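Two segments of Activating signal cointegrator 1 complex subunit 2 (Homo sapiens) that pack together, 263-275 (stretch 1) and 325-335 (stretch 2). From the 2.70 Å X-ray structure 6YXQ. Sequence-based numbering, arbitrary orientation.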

# COMPACT_ATOMS: atom_id res chain seq x y z
N PHE B 263 1.91 9.63 -8.28
CA PHE B 263 2.24 8.75 -9.40
C PHE B 263 3.20 9.44 -10.36
O PHE B 263 4.18 8.83 -10.80
CB PHE B 263 0.99 8.31 -10.13
CG PHE B 263 1.27 7.54 -11.38
CD1 PHE B 263 2.10 6.43 -11.35
CD2 PHE B 263 0.73 7.93 -12.59
CE1 PHE B 263 2.37 5.71 -12.49
CE2 PHE B 263 1.00 7.22 -13.75
CZ PHE B 263 1.82 6.11 -13.70
N LEU B 264 2.94 10.71 -10.69
CA LEU B 264 3.82 11.39 -11.63
C LEU B 264 5.15 11.78 -11.00
O LEU B 264 6.13 11.98 -11.72
CB LEU B 264 3.13 12.62 -12.22
CG LEU B 264 1.98 12.26 -13.16
CD1 LEU B 264 1.31 13.51 -13.68
CD2 LEU B 264 2.47 11.39 -14.32
N ASP B 265 5.19 11.90 -9.67
CA ASP B 265 6.44 12.16 -8.97
C ASP B 265 7.34 10.93 -9.01
O ASP B 265 8.56 11.05 -9.16
CB ASP B 265 6.16 12.59 -7.53
CG ASP B 265 7.42 12.77 -6.70
OD1 ASP B 265 8.23 13.68 -7.01
OD2 ASP B 265 7.60 12.01 -5.72
N ILE B 266 6.74 9.74 -8.91
CA ILE B 266 7.53 8.52 -9.00
C ILE B 266 7.91 8.23 -10.44
O ILE B 266 9.06 7.87 -10.73
CB ILE B 266 6.79 7.34 -8.36
CG1 ILE B 266 6.60 7.58 -6.86
CG2 ILE B 266 7.56 6.05 -8.60
CD1 ILE B 266 7.91 7.60 -6.09
N PHE B 267 6.97 8.38 -11.38
CA PHE B 267 7.13 7.92 -12.76
C PHE B 267 6.74 9.02 -13.74
O PHE B 267 5.69 8.95 -14.39
CB PHE B 267 6.28 6.67 -13.00
CG PHE B 267 6.54 6.00 -14.31
CD1 PHE B 267 7.80 5.47 -14.59
CD2 PHE B 267 5.54 5.88 -15.26
CE1 PHE B 267 8.05 4.84 -15.79
CE2 PHE B 267 5.79 5.25 -16.47
CZ PHE B 267 7.05 4.73 -16.74
N PRO B 268 7.59 10.04 -13.90
CA PRO B 268 7.24 11.15 -14.81
C PRO B 268 7.18 10.78 -16.28
O PRO B 268 6.66 11.57 -17.07
CB PRO B 268 8.36 12.17 -14.56
CG PRO B 268 9.49 11.36 -14.05
CD PRO B 268 8.87 10.27 -13.23
N LEU B 269 7.70 9.61 -16.69
CA LEU B 269 7.57 9.19 -18.09
C LEU B 269 6.11 9.04 -18.52
O LEU B 269 5.85 8.96 -19.73
CB LEU B 269 8.30 7.87 -18.32
CG LEU B 269 9.81 7.89 -18.53
CD1 LEU B 269 10.34 6.48 -18.54
CD2 LEU B 269 10.20 8.60 -19.81
N ALA B 270 5.17 9.00 -17.58
CA ALA B 270 3.77 8.83 -17.91
C ALA B 270 3.15 10.10 -18.49
O ALA B 270 2.10 10.03 -19.13
CB ALA B 270 3.00 8.40 -16.67
N CYS B 271 3.83 11.24 -18.32
CA CYS B 271 3.21 12.56 -18.53
C CYS B 271 2.71 12.73 -19.95
O CYS B 271 1.64 13.31 -20.17
CB CYS B 271 4.21 13.67 -18.19
SG CYS B 271 4.54 13.91 -16.45
N GLN B 272 3.49 12.28 -20.94
CA GLN B 272 3.05 12.43 -22.32
C GLN B 272 1.75 11.68 -22.55
O GLN B 272 0.83 12.21 -23.18
CB GLN B 272 4.14 11.96 -23.28
CG GLN B 272 3.78 12.18 -24.74
CD GLN B 272 3.55 13.65 -25.09
OE1 GLN B 272 2.41 14.11 -25.19
NE2 GLN B 272 4.65 14.38 -25.30
N THR B 273 1.64 10.46 -22.02
CA THR B 273 0.37 9.76 -22.06
C THR B 273 -0.75 10.64 -21.53
O THR B 273 -1.83 10.72 -22.13
CB THR B 273 0.46 8.45 -21.27
OG1 THR B 273 1.64 7.74 -21.66
CG2 THR B 273 -0.77 7.59 -21.52
N PHE B 274 -0.50 11.34 -20.42
CA PHE B 274 -1.48 12.28 -19.88
C PHE B 274 -1.76 13.40 -20.87
O PHE B 274 -2.92 13.72 -21.15
CB PHE B 274 -0.99 12.86 -18.55
CG PHE B 274 -1.33 12.03 -17.35
CD1 PHE B 274 -0.60 10.89 -17.05
CD2 PHE B 274 -2.36 12.40 -16.51
CE1 PHE B 274 -0.90 10.13 -15.93
CE2 PHE B 274 -2.67 11.63 -15.39
CZ PHE B 274 -1.94 10.50 -15.10
N GLN B 275 -0.71 14.01 -21.41
CA GLN B 275 -0.94 15.19 -22.23
C GLN B 275 -1.57 14.84 -23.57
O GLN B 275 -2.23 15.69 -24.18
CB GLN B 275 0.37 15.96 -22.43
CG GLN B 275 0.20 17.30 -23.12
CD GLN B 275 -0.86 18.18 -22.48
OE1 GLN B 275 -1.07 18.16 -21.27
NE2 GLN B 275 -1.55 18.96 -23.31
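Stretch 2, residues 325-335: EIFHIILNQIC

Stretch 2 is helical throughout and belongs to a helix that extends beyond both its ends, with a wider pi-type turn at 332-335. Cys335 N makes a hydrogen bond to Leu331 O at 2.9 Å and a weak one to Asn332 O at 3.5 Å. Stretch 1 is less regular. One helix ends at 263-266, Phe267 leaves helical phi/psi at -131/74, and a second helix covers 271-275. The axis of this second helix passes 9.3 Å from that of stretch 2. The N-to-C directions differ by 105°, so the two helices cross steeply. The CA atoms of Cys271 and Ile330 lie 5.1 Å apart, and the CA-to-CB bond of Cys271 points toward stretch 2 at this place.

Cys271 has chi1 m (-73°). This places Cys271 SG 3.5 Å from Ile329 CG2 and 3.8 Å from Ile330 CG1. Cys271 SG also lies 3.2 Å from Pro268 O in its own stretch.

Ile330 is the knob of the contact. Its CA-to-CB bond points sideways, yet its side chain sits among Leu264, Cys271, Phe274 and Gln275. The rotamer is m, t. The trans chi2 extends the chain, and Ile330 CD1 comes to 4.1 Å from Phe274 CB. Ile330 CG2 lies 3.9 Å from Gln275 CB, and Ile330 CG1 lies 4.2 Å from Leu264 CD1.

Ile326 and Ile329 share the m, t rotamer, which is common for isoleucine in helices. Leu264, also m, t, packs against both. Leu264 CD1 is 3.9 Å from Ile326 CG2, and Leu264 CB is 4.2 Å from Ile329 CG2.

Ile334 differs. Its chi1 is p (74°), a rarer setting for a helical isoleucine, and its phi/psi is -100/-7, within the wide turn. Its two branches meet two glutamines: Ile334 CD1 lies 3.4 Å from Gln275 CG, and Ile334 CG2 lies 3.6 Å from Gln272 NE2. Both glutamines have chi1 t and chi2 p. The CA-to-CB bond of Gln272 points sideways, but the end of the chain comes nearer to stretch 2. The CA-to-CB bond of Gln275 points toward it, and its CB and CG pack against stretch 2, while its OE1 is hydrogen-bonded elsewhere in the structure.

Gln333 is t, p as well and lies along the 268-271 segment. Gln333 CB is 4.0 Å from Cys271 CB, Gln333 CG 3.5 Å from Pro268 O, and Gln333 OE1 3.5 Å from Pro268 CB. Gln333 NE2 is 4.0 Å from Leu269 CD2. No hydrogen bond joins the stretches. The contact, 565 Å² of buried surface summed over both sides, rests largely on the packing of aliphatic groups.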

# COMPACT_ATOMS: atom_id res chain seq x y z
N GLU B 325 1.30 21.41 -9.34
CA GLU B 325 2.52 20.61 -9.44
C GLU B 325 2.41 19.58 -10.55
O GLU B 325 3.37 19.34 -11.30
CB GLU B 325 2.84 19.96 -8.10
CG GLU B 325 3.14 20.99 -7.02
CD GLU B 325 3.47 20.38 -5.67
OE1 GLU B 325 2.90 19.31 -5.34
OE2 GLU B 325 4.29 20.97 -4.94
N ILE B 326 1.23 18.95 -10.69
CA ILE B 326 1.00 18.04 -11.81
C ILE B 326 1.19 18.77 -13.13
O ILE B 326 1.90 18.30 -14.04
CB ILE B 326 -0.41 17.43 -11.70
CG1 ILE B 326 -0.48 16.48 -10.50
CG2 ILE B 326 -0.78 16.68 -12.97
CD1 ILE B 326 -1.88 16.07 -10.14
N PHE B 327 0.55 19.94 -13.26
CA PHE B 327 0.67 20.76 -14.47
C PHE B 327 2.13 21.00 -14.82
O PHE B 327 2.56 20.79 -15.96
CB PHE B 327 -0.07 22.08 -14.28
CG PHE B 327 -0.14 22.94 -15.52
CD1 PHE B 327 0.93 23.75 -15.90
CD2 PHE B 327 -1.29 22.96 -16.29
CE1 PHE B 327 0.86 24.54 -17.03
CE2 PHE B 327 -1.37 23.76 -17.43
CZ PHE B 327 -0.29 24.55 -17.80
N HIS B 328 2.91 21.44 -13.84
CA HIS B 328 4.30 21.77 -14.13
C HIS B 328 5.12 20.52 -14.44
O HIS B 328 6.04 20.59 -15.27
CB HIS B 328 4.94 22.54 -12.99
CG HIS B 328 6.31 23.03 -13.32
ND1 HIS B 328 7.45 22.44 -12.81
CD2 HIS B 328 6.73 24.02 -14.14
CE1 HIS B 328 8.51 23.06 -13.30
NE2 HIS B 328 8.10 24.02 -14.11
N ILE B 329 4.84 19.40 -13.78
CA ILE B 329 5.58 18.17 -14.07
C ILE B 329 5.39 17.78 -15.53
O ILE B 329 6.35 17.45 -16.24
CB ILE B 329 5.14 17.04 -13.11
CG1 ILE B 329 5.67 17.30 -11.70
CG2 ILE B 329 5.64 15.70 -13.59
CD1 ILE B 329 5.08 16.36 -10.67
N ILE B 330 4.14 17.84 -16.01
CA ILE B 330 3.85 17.49 -17.40
C ILE B 330 4.54 18.46 -18.35
O ILE B 330 5.18 18.06 -19.34
CB ILE B 330 2.34 17.44 -17.65
CG1 ILE B 330 1.67 16.41 -16.75
CG2 ILE B 330 2.07 17.12 -19.09
CD1 ILE B 330 0.18 16.40 -16.86
N LEU B 331 4.37 19.77 -18.09
CA LEU B 331 5.00 20.78 -18.92
C LEU B 331 6.50 20.55 -19.04
O LEU B 331 7.05 20.51 -20.15
CB LEU B 331 4.71 22.17 -18.34
CG LEU B 331 5.13 23.35 -19.21
CD1 LEU B 331 4.24 23.44 -20.45
CD2 LEU B 331 5.09 24.65 -18.41
N ASN B 332 7.17 20.38 -17.90
CA ASN B 332 8.61 20.16 -17.90
C ASN B 332 8.97 18.92 -18.70
O ASN B 332 9.83 18.97 -19.60
CB ASN B 332 9.13 20.05 -16.47
CG ASN B 332 10.63 19.84 -16.42
OD1 ASN B 332 11.41 20.78 -16.59
ND2 ASN B 332 11.05 18.60 -16.20
N GLN B 333 8.29 17.80 -18.42
CA GLN B 333 8.67 16.53 -19.03
C GLN B 333 8.55 16.57 -20.55
O GLN B 333 9.40 16.03 -21.26
CB GLN B 333 7.83 15.39 -18.46
CG GLN B 333 8.22 14.01 -18.97
CD GLN B 333 9.48 13.48 -18.31
OE1 GLN B 333 9.85 13.91 -17.22
NE2 GLN B 333 10.13 12.53 -18.97
N ILE B 334 7.51 17.21 -21.08
CA ILE B 334 7.30 17.14 -22.53
C ILE B 334 7.79 18.36 -23.30
O ILE B 334 7.79 18.33 -24.54
CB ILE B 334 5.82 16.87 -22.87
CG1 ILE B 334 4.98 18.13 -22.64
CG2 ILE B 334 5.30 15.72 -22.04
CD1 ILE B 334 3.52 17.85 -22.53
N CYS B 335 8.22 19.43 -22.62
CA CYS B 335 8.74 20.59 -23.33
C CYS B 335 10.08 21.05 -22.78
O CYS B 335 11.05 21.22 -23.53
CB CYS B 335 7.77 21.77 -23.24
SG CYS B 335 6.18 21.50 -23.98